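Formate-dependent phosphoribosylglycinamide formyltransferase (Mycobacterium tuberculosis H37Rv, PDB 6KHR) belongs to the ATP-grasp superfamily of enzymes, combining alpha/beta and antiparallel-sheet parts in a chain that pairs with a second copy of itself. Local coordinates at residues 243-248 against 340-345; 319-322 against 327-330; 132-137 against 278-283; 293-298 against 302-307. One frame throughout, in Å; residues are numbered along the deposited sequence.

Contact 1 and contact 2 meet directly, their centres about 10 Å apart: the loop 340-345 bonds to the backbone of 319-322 through Ile343 N to Ser320 O (2.7 Å) and Arg322 N to Leu341 O (3.0 Å). Both also reach the second subunit. Contact 3 and contact 4, centres about 12 Å apart, join as well, because Leu134 of helix 131-141 lies on Asp305 and Val306 of the hairpin. Phe243 ties the two regions together, its CZ 3.6 Å from CB of Ala278 on helix 267-284. Contacts 1 and 4 reach the same antiparallel sheet without touching, whereas contact 2 lies about 25 Å, centre to centre, from contact 3.

Contact 1 of 4, residues 243-248 against 340-345; sequences FCAPIG and TLMISP
Thr340 lays its side chain over the backbone carbonyl of Phe243, with CB and both branches gathered round the oxygen. The hydroxyl donates a hydrogen bond, Thr340 OG1 to Phe243 O at 3.0 Å, and arrives from above the carbonyl plane, 43° out of it, rather than on a lone pair. The first torsion divides the work between the branches: with OG1 between the backbone N and the carbonyl carbon (chi1 55°), CG2 falls beside the backbone N and meets the thiol of the next residue along, Thr340 CG2 to Cys244 SG at 3.7 Å. Backbone to backbone, the segments are joined by one water: it accepts from Ala245 N at 3.1 Å and donates to Thr340 O at 2.6 Å, giving both polar atoms a partner where the chains run too far apart to bond directly. Farther along, the touch is apolar. Met342 places its sulfur against the methyl of Ala245, SD to CB 3.5 Å, and the bend at its third torsion (chi3 55°) turns CE away from that methyl. Pro262 lies beside both of these side chains. The phenyl group of Phe243 heads off from the loop and packs on Ala277 and Ala278 of helix 267-284, while Cys244 faces Gln321 and Ile229. Residues 340-345, the end of the loop between helix 325-334 and strand 346-351, are thereby held against strand 238-252 where that strand is interrupted, with strand 224-235 on one flank and strand 256-261 on the other.

Contact 2 of 4, residues 319-322 against 327-330; sequences RSQR and ELQA
Leu328 and Gln321 form the close-packed half of this contact, their side chains crossing at about a right angle, with Leu328 CD1 3.8 Å from Gln321 NE2. Both are buried, and both also lie on Cys244 of strand 238-252. The methyl offers the amide no polar partner; Gln321 OE1 accepts from Gln261 NE2, and Gln321 NE2 makes a weak bond to Leu323 O, which together would limit rotation of the amide. The other half is looser and partly exposed. Glu327 OE1 comes within 3.5 Å of Arg322 O, but two acceptors face each other there and no hydrogen bond results. An extended chain beyond CG (chi2 172°) carries the carboxylate of Glu327 back toward the N-terminal end of its helix. Its OE2 forms a salt bridge with Arg319 of the second subunit, and the twofold counterpart repeats that bridge across the interface. Arg322 forms a salt bridge with Asp339 of its own chain and a hydrogen bond, through NH1, to Ser380 O of the second subunit. The short helix 317-320 and the longer helix 325-334 follow one another through residues 321-324, and Glu327 OE1 accepts from Ser324 N at the start of the second, a bond that matches one half of a capping box.

Contact 3 of 4, residues 132-137 against 278-283; sequences EGLRRL and ARIVKA
Ile280 and the leucines Leu134 and Leu137 supply the apolar contact between two helices. The terminal methyl of the isoleucine does the touching: CD1 of Ile280 lies 4.1 Å from Leu137 CD2 and 4.5 Å from Leu134 CD1, so one methyl meets branches of two side chains set three residues apart on the facing helix. CG1 of Ile280 lies opposite its backbone N (chi1 -169°), and the second torsion (68°) then brings CD1 to helix 131-141. Leu137 starts toward the facing helix, and the two side chains meet at a slant. Ala283, one turn beyond Ile280, also directs its methyl toward helix 131-141, at a longer spacing, Ala283 CB to Leu137 CD2 4.6 Å.

Polar bonding runs along the helices and not between them. Leu137 N bonds to Gly133 O at 2.9 Å and Ala283 N to Arg279 O at 3.1 Å, the regular alpha-helical pattern; across the contact there is no hydrogen bond. Arg135 and Glu132 make long, weak ion pairs with Glu217 and Arg213, respectively.

Further apolar groups close round the seam. Leu142, just past the end of helix 131-141, packs on Ile280 and Ala283, and Val306 of strand 300-307 lies beneath both Leu134 and Ile280. Two neighbouring helices thus meet side chain to side chain while both pack on strand 300-307 of the large antiparallel sheet, a helix layer over a sheet of the kind found in the alpha+beta architecture of ATP-grasp proteins.

Contact 4 of 4, residues 293-298 against 302-307; sequences ELMING and YFADVT
Glu293 to Met295 and Tyr302 to Asp305 pair as antiparallel strands, their axes 4.6 Å apart at closest approach and their directions 153° apart, with Met295 and Tyr302 a hydrogen-bonded pair joined by Met295 N to Tyr302 O at 3.0 Å and Tyr302 N to Met295 O at 2.9 Å. On the face carrying these two side chains, the methionine bends at its third torsion (chi3 -90°) and brings its methyl back over the facing strand: Met295 CE lies 3.6 Å from Ala304 CB and 4.0 Å from Tyr302 CB. The tyrosine crosses Met295 at about a right angle and turns a ring edge to Met295 O. Glu293 begins on this face too, but a bend at chi2 leads its carboxylate away to Thr227 and His249.

Between Leu294, which forms a non-hydrogen-bonded pair with Phe303, and Glu293 the register slips by one, so that Glu293 faces both Ala304 and Asp305. Ala304 N donates to Glu293 O at 2.9 Å. A second bond to that oxygen, from the amide of Asp305, is weak, and Glu293 N donates to Asp305 O. This is a classic beta bulge in the hairpin 288-297/300-307, whose second strand is the outermost one, within this chain, of the large antiparallel sheet in the ATP-grasp region.

On the other face, Leu294 CD2 sits 4.0 Å from Phe303 CA, and the leucine packs on Ala273 and Ile276 of helix 267-284. Phe303 meets Ala138 of helix 131-141, and the backbone N of Asp305 from its own strand stands 3.7 Å above the centre of its ring.

Contact 1 of 4, residues 243-248 against 340-345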
loop_
_atom_site.group_PDB
_atom_site.type_symbol
_atom_site.label_atom_id
_atom_site.label_comp_id
_atom_site.label_asym_id
_atom_site.label_seq_id
_atom_site.Cartn_x
_atom_site.Cartn_y
_atom_site.Cartn_z
ATOM N N PHE A 243 -9.751 16.841 4.229
ATOM C CA PHE A 243 -10.710 16.310 3.275
ATOM C C PHE A 243 -9.981 15.696 2.087
ATOM O O PHE A 243 -9.061 16.290 1.526
ATOM C CB PHE A 243 -11.668 17.398 2.798
ATOM C CG PHE A 243 -12.472 18.011 3.902
ATOM C CD1 PHE A 243 -11.967 19.056 4.647
ATOM C CD2 PHE A 243 -13.740 17.534 4.196
ATOM C CE1 PHE A 243 -12.708 19.620 5.671
ATOM C CE2 PHE A 243 -14.484 18.090 5.205
ATOM C CZ PHE A 243 -13.971 19.138 5.948
ATOM N N CYS A 244 -10.399 14.513 1.692
ATOM C CA CYS A 244 -9.836 14.015 0.458
ATOM C C CYS A 244 -10.540 14.670 -0.731
ATOM O O CYS A 244 -11.532 15.383 -0.575
ATOM C CB CYS A 244 -9.926 12.501 0.441
ATOM S SG CYS A 244 -8.791 11.811 1.680
ATOM N N ALA A 245 -9.970 14.489 -1.921
ATOM C CA ALA A 245 -10.672 14.883 -3.138
ATOM C C ALA A 245 -11.890 13.986 -3.322
ATOM O O ALA A 245 -11.822 12.787 -3.035
ATOM C CB ALA A 245 -9.761 14.799 -4.374
ATOM N N PRO A 246 -13.013 14.538 -3.782
ATOM C CA PRO A 246 -14.237 13.736 -3.918
ATOM C C PRO A 246 -13.967 12.471 -4.709
ATOM O O PRO A 246 -13.231 12.487 -5.699
ATOM C CB PRO A 246 -15.194 14.667 -4.673
ATOM C CG PRO A 246 -14.703 16.025 -4.377
ATOM C CD PRO A 246 -13.197 15.915 -4.265
ATOM N N ILE A 247 -14.566 11.368 -4.269
ATOM C CA ILE A 247 -14.471 10.088 -4.954
ATOM C C ILE A 247 -15.841 9.799 -5.553
ATOM O O ILE A 247 -16.833 9.699 -4.815
ATOM C CB ILE A 247 -14.010 8.973 -4.002
ATOM C CG1 ILE A 247 -12.591 9.230 -3.504
ATOM C CG2 ILE A 247 -14.041 7.584 -4.674
ATOM C CD1 ILE A 247 -12.163 8.153 -2.467
ATOM N N GLY A 248 -15.912 9.722 -6.894
ATOM C CA GLY A 248 -17.135 9.313 -7.569
ATOM C C GLY A 248 -17.221 7.797 -7.657
ATOM O O GLY A 248 -16.209 7.111 -7.812
ATOM N N THR A 340 -3.617 15.013 2.431
ATOM C CA THR A 340 -4.525 14.387 1.484
ATOM C C THR A 340 -4.094 14.644 0.043
ATOM O O THR A 340 -4.920 14.621 -0.867
ATOM C CB THR A 340 -5.969 14.845 1.720
ATOM O OG1 THR A 340 -6.060 16.282 1.677
ATOM C CG2 THR A 340 -6.477 14.333 3.059
ATOM N N LEU A 341 -2.793 14.813 -0.186
ATOM C CA LEU A 341 -2.266 15.010 -1.534
ATOM C C LEU A 341 -2.600 13.840 -2.456
ATOM O O LEU A 341 -2.510 12.675 -2.067
ATOM C CB LEU A 341 -0.751 15.193 -1.486
ATOM C CG LEU A 341 -0.226 16.232 -0.486
ATOM C CD1 LEU A 341 1.293 16.127 -0.332
ATOM C CD2 LEU A 341 -0.634 17.635 -0.899
ATOM N N MET A 342 -2.935 14.167 -3.700
ATOM C CA MET A 342 -3.183 13.190 -4.757
ATOM C C MET A 342 -1.947 12.960 -5.622
ATOM O O MET A 342 -1.260 13.909 -6.020
ATOM C CB MET A 342 -4.338 13.646 -5.654
ATOM C CG MET A 342 -5.664 13.586 -4.956
ATOM S SD MET A 342 -7.049 13.446 -6.073
ATOM C CE MET A 342 -6.638 11.996 -7.052
ATOM N N ILE A 343 -1.680 11.691 -5.927
ATOM C CA ILE A 343 -0.629 11.359 -6.888
ATOM C C ILE A 343 -1.067 11.738 -8.302
ATOM O O ILE A 343 -0.343 12.407 -9.043
ATOM C CB ILE A 343 -0.290 9.858 -6.805
ATOM C CG1 ILE A 343 0.364 9.497 -5.470
ATOM C CG2 ILE A 343 0.626 9.446 -7.962
ATOM C CD1 ILE A 343 0.515 7.966 -5.313
ATOM N N SER A 344 -2.267 11.323 -8.687
ATOM C CA SER A 344 -2.720 11.354 -10.069
ATOM C C SER A 344 -4.172 10.873 -10.101
ATOM O O SER A 344 -4.605 10.166 -9.186
ATOM C CB SER A 344 -1.835 10.469 -10.959
ATOM O OG SER A 344 -2.601 9.703 -11.867
ATOM N N PRO A 345 -4.944 11.257 -11.120
ATOM C CA PRO A 345 -6.288 10.672 -11.268
ATOM C C PRO A 345 -6.216 9.149 -11.315
ATOM O O PRO A 345 -5.208 8.563 -11.732
ATOM C CB PRO A 345 -6.796 11.258 -12.595
ATOM C CG PRO A 345 -5.978 12.562 -12.800
ATOM C CD PRO A 345 -4.618 12.250 -12.169
HETATM O O HOH W 1 -7.015 13.501 -1.808
#

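Contact 2 of 4, residues 319-322 against 327-330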
loop_
_atom_site.group_PDB
_atom_site.type_symbol
_atom_site.label_atom_id
_atom_site.label_comp_id
_atom_site.label_asym_id
_atom_site.label_seq_id
_atom_site.Cartn_x
_atom_site.Cartn_y
_atom_site.Cartn_z
ATOM N N ARG A 319 -3.773 3.799 -5.044
ATOM C CA ARG A 319 -2.894 4.291 -6.098
ATOM C C ARG A 319 -3.067 5.761 -6.446
ATOM O O ARG A 319 -2.169 6.324 -7.079
ATOM C CB ARG A 319 -3.078 3.479 -7.393
ATOM C CG ARG A 319 -2.501 2.084 -7.355
ATOM C CD ARG A 319 -0.994 2.165 -7.210
ATOM N NE ARG A 319 -0.413 0.866 -6.915
ATOM C CZ ARG A 319 0.772 0.700 -6.341
ATOM N NH1 ARG A 319 1.494 1.763 -6.007
ATOM N NH2 ARG A 319 1.237 -0.522 -6.102
ATOM N N SER A 320 -4.176 6.404 -6.075
ATOM C CA SER A 320 -4.377 7.783 -6.525
ATOM C C SER A 320 -3.928 8.834 -5.520
ATOM O O SER A 320 -3.754 9.998 -5.905
ATOM C CB SER A 320 -5.842 8.027 -6.871
ATOM O OG SER A 320 -6.679 7.476 -5.875
ATOM N N GLN A 321 -3.726 8.470 -4.261
ATOM C CA GLN A 321 -3.280 9.416 -3.248
ATOM C C GLN A 321 -1.895 9.042 -2.758
ATOM O O GLN A 321 -1.545 7.866 -2.727
ATOM C CB GLN A 321 -4.221 9.448 -2.031
ATOM C CG GLN A 321 -5.676 9.660 -2.355
ATOM C CD GLN A 321 -6.463 10.161 -1.175
ATOM O OE1 GLN A 321 -7.181 11.143 -1.289
ATOM N NE2 GLN A 321 -6.334 9.488 -0.029
ATOM N N ARG A 322 -1.121 10.060 -2.357
ATOM C CA ARG A 322 0.121 9.818 -1.626
ATOM C C ARG A 322 -0.092 8.829 -0.477
ATOM O O ARG A 322 0.634 7.842 -0.351
ATOM C CB ARG A 322 0.686 11.143 -1.107
ATOM C CG ARG A 322 2.147 11.090 -0.715
ATOM C CD ARG A 322 2.621 12.410 -0.085
ATOM N NE ARG A 322 2.195 12.513 1.313
ATOM C CZ ARG A 322 2.899 12.123 2.381
ATOM N NH1 ARG A 322 4.093 11.581 2.268
ATOM N NH2 ARG A 322 2.394 12.286 3.590
ATOM N N GLU A 327 -3.397 3.987 4.930
ATOM C CA GLU A 327 -2.314 4.709 5.585
ATOM C C GLU A 327 -2.868 5.884 6.380
ATOM O O GLU A 327 -2.404 6.164 7.489
ATOM C CB GLU A 327 -1.275 5.152 4.546
ATOM C CG GLU A 327 -0.678 3.953 3.763
ATOM C CD GLU A 327 0.231 4.316 2.567
ATOM O OE1 GLU A 327 -0.139 5.171 1.718
ATOM O OE2 GLU A 327 1.321 3.703 2.460
ATOM N N LEU A 328 -3.911 6.544 5.871
ATOM C CA LEU A 328 -4.510 7.617 6.662
ATOM C C LEU A 328 -5.122 7.081 7.959
ATOM O O LEU A 328 -4.938 7.673 9.034
ATOM C CB LEU A 328 -5.549 8.373 5.836
ATOM C CG LEU A 328 -5.082 9.120 4.583
ATOM C CD1 LEU A 328 -6.302 9.547 3.763
ATOM C CD2 LEU A 328 -4.201 10.336 4.928
ATOM N N GLN A 329 -5.835 5.955 7.894
ATOM C CA GLN A 329 -6.429 5.476 9.132
ATOM C C GLN A 329 -5.400 4.850 10.065
ATOM O O GLN A 329 -5.596 4.876 11.283
ATOM C CB GLN A 329 -7.586 4.519 8.858
ATOM C CG GLN A 329 -7.277 3.399 7.935
ATOM C CD GLN A 329 -8.502 2.567 7.623
ATOM O OE1 GLN A 329 -8.404 1.523 6.972
ATOM N NE2 GLN A 329 -9.663 3.023 8.088
ATOM N N ALA A 330 -4.287 4.335 9.545
ATOM C CA ALA A 330 -3.210 3.978 10.456
ATOM C C ALA A 330 -2.687 5.215 11.183
ATOM O O ALA A 330 -2.518 5.194 12.408
ATOM C CB ALA A 330 -2.086 3.258 9.715
#

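Contact 3 of 4, residues 132-137 against 278-283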
loop_
_atom_site.group_PDB
_atom_site.type_symbol
_atom_site.label_atom_id
_atom_site.label_comp_id
_atom_site.label_asym_id
_atom_site.label_seq_id
_atom_site.Cartn_x
_atom_site.Cartn_y
_atom_site.Cartn_z
ATOM N N GLU A 132 -31.914 4.636 11.493
ATOM C CA GLU A 132 -32.932 5.626 11.821
ATOM C C GLU A 132 -32.331 6.797 12.593
ATOM O O GLU A 132 -32.590 7.967 12.279
ATOM C CB GLU A 132 -34.049 4.953 12.628
ATOM C CG GLU A 132 -35.425 5.598 12.520
ATOM C CD GLU A 132 -35.954 6.100 13.854
ATOM O OE1 GLU A 132 -35.304 5.824 14.887
ATOM O OE2 GLU A 132 -37.011 6.774 13.868
ATOM N N GLY A 133 -31.519 6.502 13.613
ATOM C CA GLY A 133 -30.987 7.553 14.459
ATOM C C GLY A 133 -29.955 8.416 13.767
ATOM O O GLY A 133 -29.776 9.584 14.125
ATOM N N LEU A 134 -29.268 7.861 12.776
ATOM C CA LEU A 134 -28.288 8.646 12.044
ATOM C C LEU A 134 -28.974 9.614 11.084
ATOM O O LEU A 134 -28.556 10.775 10.951
ATOM C CB LEU A 134 -27.312 7.721 11.300
ATOM C CG LEU A 134 -26.239 8.515 10.553
ATOM C CD1 LEU A 134 -25.242 9.039 11.552
ATOM C CD2 LEU A 134 -25.550 7.679 9.479
ATOM N N ARG A 135 -30.030 9.154 10.405
ATOM C CA ARG A 135 -30.814 10.062 9.575
ATOM C C ARG A 135 -31.365 11.209 10.415
ATOM O O ARG A 135 -31.194 12.385 10.068
ATOM C CB ARG A 135 -31.951 9.308 8.881
ATOM C CG ARG A 135 -31.680 8.972 7.439
ATOM C CD ARG A 135 -31.567 10.224 6.575
ATOM N NE ARG A 135 -30.828 9.948 5.343
ATOM C CZ ARG A 135 -31.399 9.677 4.174
ATOM N NH1 ARG A 135 -32.723 9.651 4.077
ATOM N NH2 ARG A 135 -30.653 9.441 3.099
ATOM N N ARG A 136 -32.000 10.878 11.547
ATOM C CA ARG A 136 -32.579 11.904 12.409
ATOM C C ARG A 136 -31.504 12.812 12.989
ATOM O O ARG A 136 -31.752 14.003 13.194
ATOM C CB ARG A 136 -33.396 11.255 13.522
ATOM N N LEU A 137 -30.306 12.279 13.239
ATOM C CA LEU A 137 -29.199 13.138 13.640
ATOM C C LEU A 137 -28.801 14.085 12.508
ATOM O O LEU A 137 -28.535 15.277 12.728
ATOM C CB LEU A 137 -28.005 12.280 14.072
ATOM C CG LEU A 137 -26.716 13.091 14.251
ATOM C CD1 LEU A 137 -26.876 14.035 15.440
ATOM C CD2 LEU A 137 -25.473 12.218 14.403
ATOM N N ALA A 278 -18.047 17.975 6.855
ATOM C CA ALA A 278 -17.422 18.457 8.086
ATOM C C ALA A 278 -18.388 18.443 9.258
ATOM O O ALA A 278 -17.985 18.202 10.400
ATOM C CB ALA A 278 -16.877 19.863 7.888
ATOM N N ARG A 279 -19.672 18.710 9.001
ATOM C CA ARG A 279 -20.578 18.865 10.136
ATOM C C ARG A 279 -21.011 17.514 10.704
ATOM O O ARG A 279 -21.007 17.329 11.921
ATOM C CB ARG A 279 -21.769 19.744 9.745
ATOM C CG ARG A 279 -21.334 21.160 9.388
ATOM C CD ARG A 279 -22.477 22.120 9.090
ATOM N NE ARG A 279 -22.873 22.814 10.303
ATOM C CZ ARG A 279 -23.824 22.375 11.115
ATOM N NH1 ARG A 279 -24.470 21.258 10.817
ATOM N NH2 ARG A 279 -24.133 23.044 12.219
ATOM N N ILE A 280 -21.344 16.536 9.864
ATOM C CA ILE A 280 -21.664 15.223 10.418
ATOM C C ILE A 280 -20.456 14.634 11.141
ATOM O O ILE A 280 -20.606 13.952 12.167
ATOM C CB ILE A 280 -22.192 14.258 9.335
ATOM C CG1 ILE A 280 -22.777 13.008 9.982
ATOM C CG2 ILE A 280 -21.101 13.826 8.402
ATOM C CD1 ILE A 280 -24.020 13.285 10.747
ATOM N N VAL A 281 -19.236 14.913 10.662
ATOM C CA VAL A 281 -18.078 14.276 11.272
ATOM C C VAL A 281 -17.790 14.893 12.630
ATOM O O VAL A 281 -17.463 14.178 13.588
ATOM C CB VAL A 281 -16.848 14.328 10.346
ATOM C CG1 VAL A 281 -15.558 14.068 11.146
ATOM C CG2 VAL A 281 -16.979 13.278 9.236
ATOM N N LYS A 282 -17.927 16.222 12.754
ATOM C CA LYS A 282 -17.687 16.852 14.054
ATOM C C LYS A 282 -18.742 16.448 15.078
ATOM O O LYS A 282 -18.431 16.360 16.265
ATOM C CB LYS A 282 -17.624 18.376 13.933
ATOM C CG LYS A 282 -16.253 18.925 13.550
ATOM C CD LYS A 282 -16.226 20.450 13.630
ATOM C CE LYS A 282 -14.814 21.003 13.449
ATOM N NZ LYS A 282 -14.808 22.473 13.192
ATOM N N ALA A 283 -19.969 16.154 14.641
ATOM C CA ALA A 283 -20.972 15.664 15.578
ATOM C C ALA A 283 -20.586 14.296 16.122
ATOM O O ALA A 283 -20.819 14.004 17.299
ATOM C CB ALA A 283 -22.348 15.613 14.913
#

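Contact 4 of 4, residues 293-298 against 302-307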
loop_
_atom_site.group_PDB
_atom_site.type_symbol
_atom_site.label_atom_id
_atom_site.label_comp_id
_atom_site.label_asym_id
_atom_site.label_seq_id
_atom_site.Cartn_x
_atom_site.Cartn_y
_atom_site.Cartn_z
ATOM N N GLU A 293 -21.209 9.826 2.567
ATOM C CA GLU A 293 -21.863 9.544 1.306
ATOM C C GLU A 293 -22.792 10.683 0.920
ATOM O O GLU A 293 -23.619 11.124 1.731
ATOM C CB GLU A 293 -22.614 8.217 1.386
ATOM C CG GLU A 293 -21.677 7.016 1.402
ATOM C CD GLU A 293 -20.713 6.987 0.203
ATOM O OE1 GLU A 293 -19.637 6.359 0.312
ATOM O OE2 GLU A 293 -21.027 7.580 -0.852
ATOM N N LEU A 294 -22.644 11.163 -0.317
ATOM C CA LEU A 294 -23.446 12.262 -0.838
ATOM C C LEU A 294 -24.001 11.932 -2.225
ATOM O O LEU A 294 -23.474 11.098 -2.962
ATOM C CB LEU A 294 -22.642 13.570 -0.907
ATOM C CG LEU A 294 -21.813 13.962 0.303
ATOM C CD1 LEU A 294 -20.984 15.174 -0.043
ATOM C CD2 LEU A 294 -22.735 14.261 1.442
ATOM N N MET A 295 -25.096 12.611 -2.546
ATOM C CA MET A 295 -25.760 12.581 -3.841
ATOM C C MET A 295 -25.726 13.985 -4.418
ATOM O O MET A 295 -26.008 14.953 -3.719
ATOM C CB MET A 295 -27.212 12.100 -3.707
ATOM C CG MET A 295 -27.335 10.706 -3.120
ATOM S SD MET A 295 -29.042 10.205 -2.801
ATOM C CE MET A 295 -29.284 10.776 -1.121
ATOM N N ILE A 296 -25.383 14.101 -5.692
ATOM C CA ILE A 296 -25.099 15.393 -6.302
ATOM C C ILE A 296 -25.874 15.511 -7.598
ATOM O O ILE A 296 -25.917 14.572 -8.401
ATOM C CB ILE A 296 -23.587 15.594 -6.552
ATOM C CG1 ILE A 296 -22.825 15.318 -5.250
ATOM C CG2 ILE A 296 -23.287 17.017 -7.095
ATOM C CD1 ILE A 296 -21.568 16.086 -5.097
ATOM N N ASN A 297 -26.482 16.659 -7.792
ATOM C CA ASN A 297 -27.188 16.999 -9.005
ATOM C C ASN A 297 -26.851 18.464 -9.263
ATOM O O ASN A 297 -27.524 19.362 -8.783
ATOM C CB ASN A 297 -28.685 16.766 -8.869
ATOM C CG ASN A 297 -29.409 16.870 -10.202
ATOM O OD1 ASN A 297 -28.785 16.937 -11.268
ATOM N ND2 ASN A 297 -30.735 16.881 -10.150
ATOM N N GLY A 298 -25.763 18.700 -9.984
ATOM C CA GLY A 298 -25.321 20.050 -10.276
ATOM C C GLY A 298 -24.947 20.828 -9.041
ATOM O O GLY A 298 -23.883 20.644 -8.462
ATOM N N TYR A 302 -26.854 16.234 -1.300
ATOM C CA TYR A 302 -27.667 15.560 -0.309
ATOM C C TYR A 302 -26.799 14.630 0.518
ATOM O O TYR A 302 -25.939 13.920 -0.008
ATOM C CB TYR A 302 -28.787 14.755 -0.947
ATOM C CG TYR A 302 -29.719 15.565 -1.806
ATOM C CD1 TYR A 302 -29.448 15.779 -3.155
ATOM C CD2 TYR A 302 -30.876 16.099 -1.286
ATOM C CE1 TYR A 302 -30.314 16.509 -3.955
ATOM C CE2 TYR A 302 -31.746 16.829 -2.070
ATOM C CZ TYR A 302 -31.464 17.030 -3.407
ATOM O OH TYR A 302 -32.338 17.757 -4.185
ATOM N N PHE A 303 -27.028 14.655 1.814
ATOM C CA PHE A 303 -26.464 13.652 2.693
ATOM C C PHE A 303 -27.178 12.324 2.483
ATOM O O PHE A 303 -28.406 12.269 2.512
ATOM C CB PHE A 303 -26.597 14.104 4.145
ATOM C CG PHE A 303 -26.139 13.083 5.111
ATOM C CD1 PHE A 303 -24.772 12.880 5.316
ATOM C CD2 PHE A 303 -27.057 12.287 5.784
ATOM C CE1 PHE A 303 -24.325 11.928 6.213
ATOM C CE2 PHE A 303 -26.628 11.329 6.673
ATOM C CZ PHE A 303 -25.252 11.151 6.899
ATOM N N ALA A 304 -26.416 11.255 2.288
ATOM C CA ALA A 304 -27.040 9.936 2.270
ATOM C C ALA A 304 -26.610 9.044 3.419
ATOM O O ALA A 304 -27.448 8.309 3.950
ATOM C CB ALA A 304 -26.753 9.213 0.955
ATOM N N ASP A 305 -25.335 9.073 3.811
ATOM C CA ASP A 305 -24.844 8.167 4.844
ATOM C C ASP A 305 -23.428 8.554 5.264
ATOM O O ASP A 305 -22.762 9.366 4.620
ATOM C CB ASP A 305 -24.870 6.720 4.358
ATOM C CG ASP A 305 -24.840 5.739 5.491
ATOM O OD1 ASP A 305 -24.997 6.182 6.653
ATOM O OD2 ASP A 305 -24.649 4.534 5.225
ATOM N N VAL A 306 -22.973 7.937 6.353
ATOM C CA VAL A 306 -21.584 8.004 6.787
ATOM C C VAL A 306 -21.195 6.667 7.406
ATOM O O VAL A 306 -21.968 6.071 8.164
ATOM C CB VAL A 306 -21.338 9.168 7.779
ATOM C CG1 VAL A 306 -22.279 9.091 8.967
ATOM C CG2 VAL A 306 -19.866 9.188 8.237
ATOM N N THR A 307 -19.986 6.199 7.086
ATOM C CA THR A 307 -19.435 5.007 7.717
ATOM C C THR A 307 -18.094 5.290 8.386
ATOM O O THR A 307 -17.252 6.018 7.848
ATOM C CB THR A 307 -19.247 3.887 6.723
ATOM O OG1 THR A 307 -18.556 2.816 7.371
ATOM C CG2 THR A 307 -18.440 4.360 5.539
#